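Local coordinates for WbbM protein (Klebsiella pneumoniae, PDB 6U4B), which probably acts as a trimeric, bifunctional glycosyltransferase that polymerises the sugar chain of an O antigen, at residues A84-W87 / V88-E92; R260-N263 / I264-K268; L319-S322 / I323-H326; E487-F490 / A491-R495; P587-M590 / E591-R595. All coordinates share one frame; numbering follows the deposited sequence.

All five interactions are local side-chain contacts between successive turns of helices, spread over two distinct parts of the chain. Interactions 1 and 2 lie within the DUF4422 domain, their nearest atoms about 7 Å apart; interactions 3 and 4 fall in the family 8 glycosyltransferase part, about 20 Å apart at their nearest atoms. Interactions 3 and 5 also approach to about 7 Å. These two lie near the metal sites: the Leu319 side chain in interaction 3 is about 9 Å from a bound magnesium ion, and Glu589 in interaction 5 is about 4 Å from one. Interaction 5 also meets both other subunits, whereas interactions 1, 2 and 4 are plain structural packing.

Interaction 1: A84-W87 / V88-E92; sequences AHYW and VWKNE
Tyr86 and Trp87 each carry, over one ring face, the side chain four residues further along the helix. Across Tyr86 runs the aliphatic stem of Lys90, whose CG lies 3.9 Å from the ring centroid in a CH-pi contact displaced toward the hydroxyl side. A bend at chi2 of Lys90 (-58°) then carries its CE above the rim of Trp89. The planes of Tyr86 and Trp89 are nearly perpendicular, at 89°, yet the rings approach obliquely; Tyr86 CD2 comes to 3.9 Å from Trp89 CE3.

Trp87 is held differently. The Asn91 amide lies over the pyrrole part of the indole, ND2 being 3.3 Å from Trp87 CD1, with amide and ring planes 36° apart. That same ND2 gives a 2.8 Å hydrogen bond to Trp87 O in the carbonyl plane, on a lone pair, while Asn91 N donates to the same oxygen at 3.0 Å, so two N-H groups grip one carbonyl. At the other end of the indole, Glu92 CG packs 3.5 Å from Trp87 CZ3. Asp70 receives both Asn91 ND2, through its backbone O, and Tyr86 OH, and Trp87 NE1 bonds to Thr68.

The last two turns of helix 82-91 lie between a helix and the sheet: His85 and Trp89 lie on helix 220-240, while Ala84 and Val88 rest on the parallel strands 29-35 and 47-51.

Interaction 2: R260-N263 / I264-K268; sequences RLFN and IYIIK
Phe262 and Ile266, one helical turn apart, make the main side-chain contact. The terminal methyl CD1 of Ile266 sits over one face of the phenyl ring, 3.9 Å from its centroid and 20° off the normal, a CH-pi contact shifted toward the rim; CZ of Phe262, at 3.7 Å from that CD1, is the closest ring atom. Ile266 reaches it because CG1 stands opposite its own carbonyl carbon (chi1 -70°) and the chain continues extended to CD1. On another side of the helix, Leu261 CD2 and Ile264 CD1 touch more loosely, at 4.2 Å.

In the backbone, the hydrogen bond from Ile266 N to Phe262 O (3.1 Å) joins the same two residues that meet as ring and methyl. Asn263 is fixed from two directions in the next shell: its OD1 accepts from Tyr211 N and its ND2 donates to Glu259 O in the preceding turn. Tyr265 OH is held by Asp225.

The surroundings explain the burial of helix 253-272 here. Phe262 meets the rings of Phe216 and Tyr226, Leu261 packs into helix 220-240, and Ile264 lies against helices 180-193 and 198-206, making this a core helix of the DUF4422 part.

Interaction 3: L319-S322 / I323-H326; sequences LINS and IIRH
From Leu319-Ile323 to Ser322-His326, four consecutive i to i+4 backbone hydrogen bonds complete the last turns of helix 313-325, the final one, His326 N to Ser322 O, being long at 3.2 Å.

Ser322 folds its hydroxyl back on the helix. With chi1 at 82°, OG lies between its own backbone N and carbonyl carbon, and from there it donates to Leu319 O at 2.6 Å, in the carbonyl plane and on a lone pair. Leu319 O also takes Ile323 N at 2.8 Å, so this carbonyl serves two donors, while Ser322 OG is further bonded to Val411 N of strand 409-411. Ile323 crosses Leu319 at a slant: its CG1 is 3.3 Å from Leu319 O, and its CD1 reaches Leu319 CG at 4.1 Å. At the helix end the His326 ring turns its edge to Ser322 O, with CD2 at 3.2 Å and the oxygen near the ring plane. Two polar ends go to helix 576-583, Asn321 ND2 to Asn582 O and Arg325 to Glu581 in a salt bridge.

Helix 313-325 is the crossover of a beta-alpha-beta unit with parallel strands 302-309 and 333-340, consistent with the Rossmann-like GT-A core of family 8 glycosyltransferases. The Leu319 side chain lies about 7 Å from that of Asp406, which binds magnesium together with Asp408 and His560.

Interaction 4: E487-F490 / A491-R495; sequences ENTF and AELMR
Phe490 and Met494 are brought together by their torsions: the phenyl ring of Phe490 extends opposite its backbone N (chi1 175°), and Met494 bends at chi2 (-61°) and again at chi3, laying its thioether against that ring. The result is a combined CH-pi and Met-aromatic contact in the first turns of helix 489-499. Met494 CG lies over one face, 3.9 Å from the ring centroid and offset toward the rim; SD follows obliquely at 4.5 Å from the same centroid, and the terminal CE comes to 3.7 Å from Phe490 CE2. A single side chain thus runs along the outer part of the ring, touching it with three successive atoms.

Asn488 joins two helices. With positive phi it is the C-prime residue of the Schellman motif that closes helix 481-487, and it is at once the N-cap of the next helix. Its capping bond, from Ala491 N to Asn488 OD1, is weak at 3.4 Å, and Ala491 N makes a second weak bond to Asn488 O. Thr489 and Leu493 pack loosely one turn apart, CG2 to CG at 4.2 Å, beside Val513 of helix 505-513. On the side of the ring, Phe490 presses on Pro393 and Gln394 of helix 392-395.

Further along the helix, a salt bridge links Glu492 and Arg495. Arg495 NE gives a weak bond to Glu492 OE1, whereas Arg495 NH2 donates almost straight (174°) to Glu492 OE2 at 2.7 Å, which lies in the guanidinium plane but is approached from above its own carboxylate plane.

Interaction 5: P587-M590 / E591-R595; sequences PWEM and EIYKR
Trp588 and Glu591 lie side by side and point the same way at the start of helix 589-596, whose first turn is loosely bonded. Trp588 CD1 is 3.6 Å from Glu591 OE2, with indole and carboxylate planes 66° apart. Arg349 joins the pair, forming a salt bridge with Glu591 and a cation-pi contact with Trp588, whose NE1 bonds to Asn346. The backbone O of Trp588 accepts from Ile592 N at 3.3 Å and also meets Ile592 CG1 at 3.1 Å.

Next, Glu589 O shares the Ile592 N donor, which is 3.2 Å away and well above the carbonyl plane (64° out of it). This oxygen also lies over one face of Tyr593, toward its rim. The Glu589 side chain is about 4 Å from a bound magnesium ion and packs against Glu589 of both other subunits, placing the turn where the trimer's three chains converge.

Met590 follows, touching Tyr576 of the second subunit. A chi1 of 50° sets its CG between backbone N and carbonyl carbon, and the chain meets the curled end of Lys594. Lys594 NZ lies 3.4 Å from Met590 CE and donates weakly to Met590 O at 3.5 Å.

Interaction 1: A84-W87 / V88-E92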
# COMPACT_ATOMS: atom_id res chain seq x y z
N ALA A 84 11.47 1.27 40.95
CA ALA A 84 11.33 -0.09 41.45
C ALA A 84 10.58 -0.09 42.78
O ALA A 84 9.66 -0.90 42.99
CB ALA A 84 12.70 -0.74 41.60
N HIS A 85 10.98 0.80 43.70
CA HIS A 85 10.26 0.99 44.95
C HIS A 85 8.77 1.21 44.70
O HIS A 85 7.92 0.52 45.28
CB HIS A 85 10.88 2.17 45.71
CG HIS A 85 10.23 2.47 47.03
ND1 HIS A 85 10.73 3.43 47.89
CD2 HIS A 85 9.14 1.96 47.64
CE1 HIS A 85 9.97 3.49 48.97
NE2 HIS A 85 8.99 2.61 48.84
N TYR A 86 8.44 2.16 43.83
CA TYR A 86 7.04 2.47 43.55
C TYR A 86 6.31 1.25 43.00
O TYR A 86 5.19 0.94 43.43
CB TYR A 86 6.95 3.64 42.56
CG TYR A 86 5.53 4.07 42.25
CD1 TYR A 86 4.81 3.48 41.21
CD2 TYR A 86 4.91 5.07 42.99
CE1 TYR A 86 3.52 3.87 40.93
CE2 TYR A 86 3.62 5.47 42.71
CZ TYR A 86 2.93 4.87 41.68
OH TYR A 86 1.64 5.26 41.40
N TRP A 87 6.93 0.54 42.05
CA TRP A 87 6.26 -0.59 41.41
C TRP A 87 5.96 -1.70 42.40
O TRP A 87 4.88 -2.29 42.37
CB TRP A 87 7.10 -1.11 40.25
CG TRP A 87 6.47 -2.27 39.53
CD1 TRP A 87 5.59 -2.20 38.49
CD2 TRP A 87 6.66 -3.66 39.81
NE1 TRP A 87 5.22 -3.47 38.10
CE2 TRP A 87 5.86 -4.38 38.89
CE3 TRP A 87 7.43 -4.37 40.74
CZ2 TRP A 87 5.82 -5.77 38.88
CZ3 TRP A 87 7.38 -5.75 40.73
CH2 TRP A 87 6.58 -6.44 39.80
N VAL A 88 6.92 -2.01 43.28
CA VAL A 88 6.68 -3.02 44.31
C VAL A 88 5.59 -2.56 45.26
O VAL A 88 4.70 -3.34 45.64
CB VAL A 88 7.99 -3.33 45.06
CG1 VAL A 88 7.73 -4.26 46.23
CG2 VAL A 88 9.03 -3.93 44.12
N TRP A 89 5.62 -1.29 45.65
CA TRP A 89 4.63 -0.74 46.57
C TRP A 89 3.21 -0.91 46.03
O TRP A 89 2.30 -1.30 46.77
CB TRP A 89 4.94 0.74 46.82
CG TRP A 89 3.91 1.50 47.59
CD1 TRP A 89 3.13 1.03 48.61
CD2 TRP A 89 3.55 2.87 47.41
NE1 TRP A 89 2.31 2.03 49.07
CE2 TRP A 89 2.55 3.17 48.35
CE3 TRP A 89 3.98 3.88 46.54
CZ2 TRP A 89 1.96 4.44 48.44
CZ3 TRP A 89 3.40 5.14 46.64
CH2 TRP A 89 2.41 5.40 47.58
N LYS A 90 3.01 -0.63 44.74
CA LYS A 90 1.67 -0.59 44.18
C LYS A 90 1.18 -1.93 43.64
O LYS A 90 -0.04 -2.13 43.52
CB LYS A 90 1.60 0.44 43.05
CG LYS A 90 1.74 1.88 43.52
CD LYS A 90 0.66 2.22 44.53
CE LYS A 90 0.67 3.69 44.88
NZ LYS A 90 -0.37 4.03 45.89
N ASN A 91 2.08 -2.86 43.30
CA ASN A 91 1.69 -4.04 42.55
C ASN A 91 2.06 -5.37 43.19
O ASN A 91 1.44 -6.38 42.86
CB ASN A 91 2.31 -3.99 41.14
CG ASN A 91 1.99 -2.70 40.41
OD1 ASN A 91 0.89 -2.52 39.89
ND2 ASN A 91 2.96 -1.80 40.36
N GLU A 92 3.04 -5.40 44.09
CA GLU A 92 3.53 -6.66 44.63
C GLU A 92 2.82 -7.04 45.92
O GLU A 92 2.45 -6.18 46.73
CB GLU A 92 5.04 -6.58 44.89
CG GLU A 92 5.90 -6.88 43.68
CD GLU A 92 5.89 -8.34 43.31
OE1 GLU A 92 4.95 -8.77 42.60
OE2 GLU A 92 6.81 -9.07 43.73

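Interaction 2: R260-N263 / I264-K268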
# COMPACT_ATOMS: atom_id res chain seq x y z
N ARG A 260 17.86 11.93 51.19
CA ARG A 260 17.80 12.74 52.40
C ARG A 260 16.50 12.49 53.15
O ARG A 260 16.50 12.41 54.38
CB ARG A 260 17.93 14.23 52.06
CG ARG A 260 19.36 14.69 51.77
CD ARG A 260 19.83 14.28 50.38
NE ARG A 260 21.20 14.69 50.14
CZ ARG A 260 21.89 14.39 49.04
NH1 ARG A 260 21.33 13.67 48.08
NH2 ARG A 260 23.14 14.81 48.91
N LEU A 261 15.38 12.38 52.42
CA LEU A 261 14.10 12.11 53.07
C LEU A 261 14.12 10.77 53.79
O LEU A 261 13.50 10.62 54.85
CB LEU A 261 12.97 12.16 52.03
CG LEU A 261 12.74 13.51 51.36
CD1 LEU A 261 11.69 13.38 50.25
CD2 LEU A 261 12.32 14.55 52.38
N PHE A 262 14.82 9.79 53.22
CA PHE A 262 14.99 8.49 53.87
C PHE A 262 15.56 8.66 55.27
O PHE A 262 15.08 8.04 56.23
CB PHE A 262 15.89 7.62 53.00
CG PHE A 262 16.02 6.19 53.47
CD1 PHE A 262 14.90 5.41 53.68
CD2 PHE A 262 17.27 5.62 53.66
CE1 PHE A 262 15.02 4.10 54.11
CE2 PHE A 262 17.40 4.31 54.08
CZ PHE A 262 16.27 3.55 54.30
N ASN A 263 16.59 9.50 55.41
CA ASN A 263 17.19 9.75 56.72
C ASN A 263 16.23 10.50 57.64
O ASN A 263 16.13 10.17 58.83
CB ASN A 263 18.49 10.53 56.55
CG ASN A 263 19.61 9.69 55.99
OD1 ASN A 263 20.39 9.10 56.73
ND2 ASN A 263 19.69 9.62 54.66
N ILE A 264 15.55 11.52 57.12
CA ILE A 264 14.60 12.27 57.93
C ILE A 264 13.52 11.34 58.48
O ILE A 264 13.11 11.45 59.64
CB ILE A 264 13.99 13.42 57.11
CG1 ILE A 264 15.08 14.45 56.76
CG2 ILE A 264 12.84 14.08 57.86
CD1 ILE A 264 14.62 15.52 55.79
N TYR A 265 13.06 10.40 57.66
CA TYR A 265 12.02 9.47 58.09
C TYR A 265 12.53 8.53 59.18
O TYR A 265 11.83 8.28 60.16
CB TYR A 265 11.50 8.67 56.89
CG TYR A 265 10.49 7.61 57.25
CD1 TYR A 265 9.14 7.93 57.39
CD2 TYR A 265 10.87 6.29 57.44
CE1 TYR A 265 8.21 6.96 57.72
CE2 TYR A 265 9.95 5.32 57.77
CZ TYR A 265 8.62 5.66 57.91
OH TYR A 265 7.71 4.68 58.24
N ILE A 266 13.74 7.99 59.01
CA ILE A 266 14.29 7.07 60.00
C ILE A 266 14.53 7.78 61.32
O ILE A 266 14.21 7.25 62.39
CB ILE A 266 15.58 6.41 59.47
CG1 ILE A 266 15.26 5.44 58.33
CG2 ILE A 266 16.32 5.70 60.59
CD1 ILE A 266 16.47 4.77 57.75
N ILE A 267 15.09 8.99 61.27
CA ILE A 267 15.38 9.73 62.50
C ILE A 267 14.10 10.01 63.27
O ILE A 267 14.08 9.95 64.51
CB ILE A 267 16.14 11.03 62.16
CG1 ILE A 267 17.56 10.70 61.68
CG2 ILE A 267 16.18 11.97 63.36
CD1 ILE A 267 18.33 11.90 61.20
N LYS A 268 13.01 10.29 62.56
CA LYS A 268 11.72 10.50 63.22
C LYS A 268 11.25 9.24 63.93
O LYS A 268 10.70 9.31 65.03
CB LYS A 268 10.69 10.96 62.19
CG LYS A 268 9.24 10.88 62.64
CD LYS A 268 8.93 11.88 63.73
CE LYS A 268 7.43 12.04 63.90
NZ LYS A 268 6.73 10.73 63.93

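Interaction 3: L319-S322 / I323-H326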
# COMPACT_ATOMS: atom_id res chain seq x y z
N LEU A 319 12.65 -8.81 6.10
CA LEU A 319 12.53 -10.19 6.54
C LEU A 319 11.35 -10.37 7.49
O LEU A 319 10.50 -11.24 7.28
CB LEU A 319 13.83 -10.63 7.22
CG LEU A 319 13.81 -12.00 7.92
CD1 LEU A 319 13.44 -13.12 6.94
CD2 LEU A 319 15.14 -12.27 8.60
N ILE A 320 11.29 -9.55 8.54
CA ILE A 320 10.21 -9.67 9.52
C ILE A 320 8.86 -9.46 8.85
O ILE A 320 7.88 -10.16 9.14
CB ILE A 320 10.43 -8.68 10.68
CG1 ILE A 320 11.60 -9.16 11.56
CG2 ILE A 320 9.16 -8.52 11.51
CD1 ILE A 320 12.05 -8.15 12.59
N ASN A 321 8.78 -8.49 7.93
CA ASN A 321 7.54 -8.30 7.20
C ASN A 321 7.20 -9.52 6.36
O ASN A 321 6.03 -9.92 6.27
CB ASN A 321 7.63 -7.05 6.32
CG ASN A 321 6.39 -6.19 6.41
OD1 ASN A 321 5.60 -6.33 7.34
ND2 ASN A 321 6.22 -5.29 5.44
N SER A 322 8.21 -10.16 5.75
CA SER A 322 7.95 -11.37 4.99
C SER A 322 7.47 -12.50 5.89
O SER A 322 6.62 -13.30 5.49
CB SER A 322 9.20 -11.80 4.21
OG SER A 322 10.11 -12.54 5.01
N ILE A 323 8.00 -12.58 7.11
CA ILE A 323 7.55 -13.60 8.06
C ILE A 323 6.09 -13.37 8.41
O ILE A 323 5.29 -14.31 8.47
CB ILE A 323 8.45 -13.60 9.30
CG1 ILE A 323 9.88 -14.00 8.93
CG2 ILE A 323 7.89 -14.54 10.37
CD1 ILE A 323 10.86 -13.92 10.08
N ILE A 324 5.71 -12.11 8.65
CA ILE A 324 4.33 -11.78 8.98
C ILE A 324 3.40 -12.11 7.82
O ILE A 324 2.30 -12.64 8.01
CB ILE A 324 4.21 -10.30 9.39
CG1 ILE A 324 4.94 -10.05 10.71
CG2 ILE A 324 2.74 -9.89 9.48
CD1 ILE A 324 4.95 -8.61 11.12
N ARG A 325 3.83 -11.80 6.59
CA ARG A 325 2.93 -11.96 5.45
C ARG A 325 2.64 -13.42 5.14
O ARG A 325 1.58 -13.73 4.58
CB ARG A 325 3.52 -11.26 4.23
CG ARG A 325 3.57 -9.74 4.36
CD ARG A 325 4.12 -9.07 3.11
NE ARG A 325 3.17 -9.12 2.00
CZ ARG A 325 3.17 -10.04 1.05
NH1 ARG A 325 2.27 -10.00 0.08
NH2 ARG A 325 4.08 -11.01 1.07
N HIS A 326 3.54 -14.32 5.52
CA HIS A 326 3.36 -15.75 5.32
C HIS A 326 3.05 -16.49 6.61
O HIS A 326 3.15 -17.72 6.66
CB HIS A 326 4.61 -16.35 4.65
CG HIS A 326 4.85 -15.83 3.26
ND1 HIS A 326 4.23 -16.36 2.15
CD2 HIS A 326 5.63 -14.82 2.81
CE1 HIS A 326 4.62 -15.71 1.07
NE2 HIS A 326 5.47 -14.77 1.44

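Interaction 4: E487-F490 / A491-R495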
# COMPACT_ATOMS: atom_id res chain seq x y z
N GLU A 487 23.23 -32.10 26.31
CA GLU A 487 24.60 -32.42 25.97
C GLU A 487 25.59 -31.31 26.31
O GLU A 487 26.80 -31.50 26.14
CB GLU A 487 24.71 -32.76 24.48
CG GLU A 487 23.82 -33.90 24.03
CD GLU A 487 24.05 -34.30 22.59
OE1 GLU A 487 25.00 -33.76 21.97
OE2 GLU A 487 23.30 -35.15 22.07
N ASN A 488 25.10 -30.17 26.80
CA ASN A 488 25.93 -28.98 27.05
C ASN A 488 26.75 -28.63 25.81
O ASN A 488 27.95 -28.34 25.89
CB ASN A 488 26.83 -29.18 28.27
CG ASN A 488 27.20 -27.86 28.93
OD1 ASN A 488 27.17 -26.80 28.29
ND2 ASN A 488 27.55 -27.92 30.21
N THR A 489 26.09 -28.66 24.65
CA THR A 489 26.74 -28.31 23.39
C THR A 489 27.37 -26.92 23.44
O THR A 489 28.40 -26.68 22.81
CB THR A 489 25.73 -28.38 22.24
OG1 THR A 489 25.12 -29.68 22.22
CG2 THR A 489 26.40 -28.12 20.90
N PHE A 490 26.78 -26.01 24.21
CA PHE A 490 27.28 -24.64 24.26
C PHE A 490 28.72 -24.59 24.77
O PHE A 490 29.54 -23.83 24.25
CB PHE A 490 26.38 -23.78 25.14
CG PHE A 490 26.90 -22.39 25.35
CD1 PHE A 490 27.45 -22.02 26.57
CD2 PHE A 490 26.85 -21.46 24.33
CE1 PHE A 490 27.93 -20.73 26.76
CE2 PHE A 490 27.33 -20.18 24.52
CZ PHE A 490 27.87 -19.81 25.73
N ALA A 491 29.04 -25.41 25.78
CA ALA A 491 30.41 -25.44 26.30
C ALA A 491 31.39 -25.90 25.23
O ALA A 491 32.52 -25.40 25.15
CB ALA A 491 30.48 -26.35 27.52
N GLU A 492 30.98 -26.86 24.39
CA GLU A 492 31.84 -27.32 23.31
C GLU A 492 32.01 -26.24 22.25
O GLU A 492 33.12 -26.04 21.73
CB GLU A 492 31.26 -28.59 22.69
CG GLU A 492 32.08 -29.16 21.54
CD GLU A 492 33.36 -29.83 22.00
OE1 GLU A 492 33.55 -29.98 23.23
OE2 GLU A 492 34.17 -30.21 21.13
N LEU A 493 30.92 -25.53 21.91
CA LEU A 493 31.02 -24.43 20.96
C LEU A 493 32.02 -23.38 21.43
O LEU A 493 32.83 -22.88 20.64
CB LEU A 493 29.64 -23.80 20.74
CG LEU A 493 28.55 -24.64 20.07
CD1 LEU A 493 27.20 -23.95 20.18
CD2 LEU A 493 28.89 -24.91 18.61
N MET A 494 31.98 -23.04 22.72
CA MET A 494 32.93 -22.08 23.26
C MET A 494 34.35 -22.62 23.21
O MET A 494 35.28 -21.89 22.85
CB MET A 494 32.54 -21.71 24.70
CG MET A 494 31.21 -20.98 24.82
SD MET A 494 31.17 -19.40 23.94
CE MET A 494 30.35 -19.85 22.41
N ARG A 495 34.53 -23.90 23.57
CA ARG A 495 35.87 -24.48 23.52
C ARG A 495 36.45 -24.42 22.11
O ARG A 495 37.61 -24.04 21.93
CB ARG A 495 35.82 -25.93 24.02
CG ARG A 495 37.19 -26.51 24.33
CD ARG A 495 37.11 -28.01 24.52
NE ARG A 495 36.58 -28.68 23.33
CZ ARG A 495 37.33 -29.07 22.30
NH1 ARG A 495 38.64 -28.87 22.32
NH2 ARG A 495 36.77 -29.67 21.26

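Interaction 5: P587-M590 / E591-R595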
# COMPACT_ATOMS: atom_id res chain seq x y z
N PRO A 587 8.28 2.33 6.81
CA PRO A 587 9.03 3.60 6.86
C PRO A 587 10.34 3.58 6.09
O PRO A 587 10.88 4.65 5.80
CB PRO A 587 9.28 3.82 8.36
CG PRO A 587 8.19 3.06 9.02
CD PRO A 587 7.94 1.85 8.16
N TRP A 588 10.87 2.40 5.75
CA TRP A 588 12.10 2.33 4.97
C TRP A 588 11.87 2.45 3.47
O TRP A 588 12.84 2.38 2.71
CB TRP A 588 12.84 1.02 5.27
CG TRP A 588 13.16 0.81 6.71
CD1 TRP A 588 14.18 1.37 7.42
CD2 TRP A 588 12.45 -0.03 7.64
NE1 TRP A 588 14.15 0.95 8.73
CE2 TRP A 588 13.09 0.08 8.88
CE3 TRP A 588 11.32 -0.85 7.53
CZ2 TRP A 588 12.65 -0.60 10.01
CZ3 TRP A 588 10.89 -1.53 8.65
CH2 TRP A 588 11.55 -1.41 9.88
N GLU A 589 10.62 2.64 3.04
CA GLU A 589 10.32 2.61 1.61
C GLU A 589 11.01 3.74 0.86
O GLU A 589 11.70 3.51 -0.14
CB GLU A 589 8.80 2.67 1.40
CG GLU A 589 8.39 2.81 -0.05
CD GLU A 589 6.92 2.49 -0.27
OE1 GLU A 589 6.60 1.85 -1.29
OE2 GLU A 589 6.10 2.87 0.59
N MET A 590 10.85 4.98 1.34
CA MET A 590 11.52 6.10 0.69
C MET A 590 13.03 6.09 0.92
O MET A 590 13.76 6.71 0.15
CB MET A 590 10.93 7.42 1.17
CG MET A 590 10.82 7.56 2.68
SD MET A 590 10.69 9.28 3.20
CE MET A 590 12.38 9.60 3.73
N GLU A 591 13.50 5.41 1.97
CA GLU A 591 14.94 5.28 2.17
C GLU A 591 15.59 4.53 1.01
O GLU A 591 16.72 4.84 0.62
CB GLU A 591 15.24 4.55 3.48
CG GLU A 591 15.23 5.41 4.72
CD GLU A 591 15.90 4.72 5.90
OE1 GLU A 591 16.98 4.12 5.69
OE2 GLU A 591 15.35 4.76 7.01
N ILE A 592 14.89 3.55 0.45
CA ILE A 592 15.48 2.70 -0.58
C ILE A 592 15.80 3.49 -1.83
O ILE A 592 16.77 3.20 -2.53
CB ILE A 592 14.55 1.51 -0.88
CG1 ILE A 592 14.18 0.78 0.40
CG2 ILE A 592 15.21 0.54 -1.85
CD1 ILE A 592 15.37 0.34 1.23
N TYR A 593 15.00 4.52 -2.14
CA TYR A 593 15.23 5.29 -3.36
C TYR A 593 16.52 6.10 -3.25
O TYR A 593 17.37 6.05 -4.14
CB TYR A 593 14.04 6.21 -3.64
CG TYR A 593 12.71 5.52 -3.82
CD1 TYR A 593 11.55 6.26 -4.02
CD2 TYR A 593 12.59 4.13 -3.78
CE1 TYR A 593 10.33 5.64 -4.17
CE2 TYR A 593 11.37 3.51 -3.93
CZ TYR A 593 10.24 4.27 -4.13
OH TYR A 593 9.02 3.66 -4.29
N LYS A 594 16.67 6.86 -2.16
CA LYS A 594 17.89 7.63 -1.96
C LYS A 594 19.10 6.71 -1.78
O LYS A 594 20.18 6.99 -2.31
CB LYS A 594 17.73 8.55 -0.75
CG LYS A 594 16.42 9.33 -0.73
CD LYS A 594 16.32 10.21 0.50
CE LYS A 594 15.02 11.01 0.53
NZ LYS A 594 13.83 10.13 0.66
N ARG A 595 18.93 5.61 -1.05
CA ARG A 595 20.01 4.66 -0.86
C ARG A 595 20.38 3.93 -2.14
O ARG A 595 21.48 3.38 -2.24
CB ARG A 595 19.63 3.66 0.24
CG ARG A 595 20.76 2.76 0.73
CD ARG A 595 20.45 2.16 2.09
NE ARG A 595 21.46 1.20 2.52
CZ ARG A 595 21.57 0.74 3.77
NH1 ARG A 595 20.74 1.16 4.71
NH2 ARG A 595 22.52 -0.14 4.07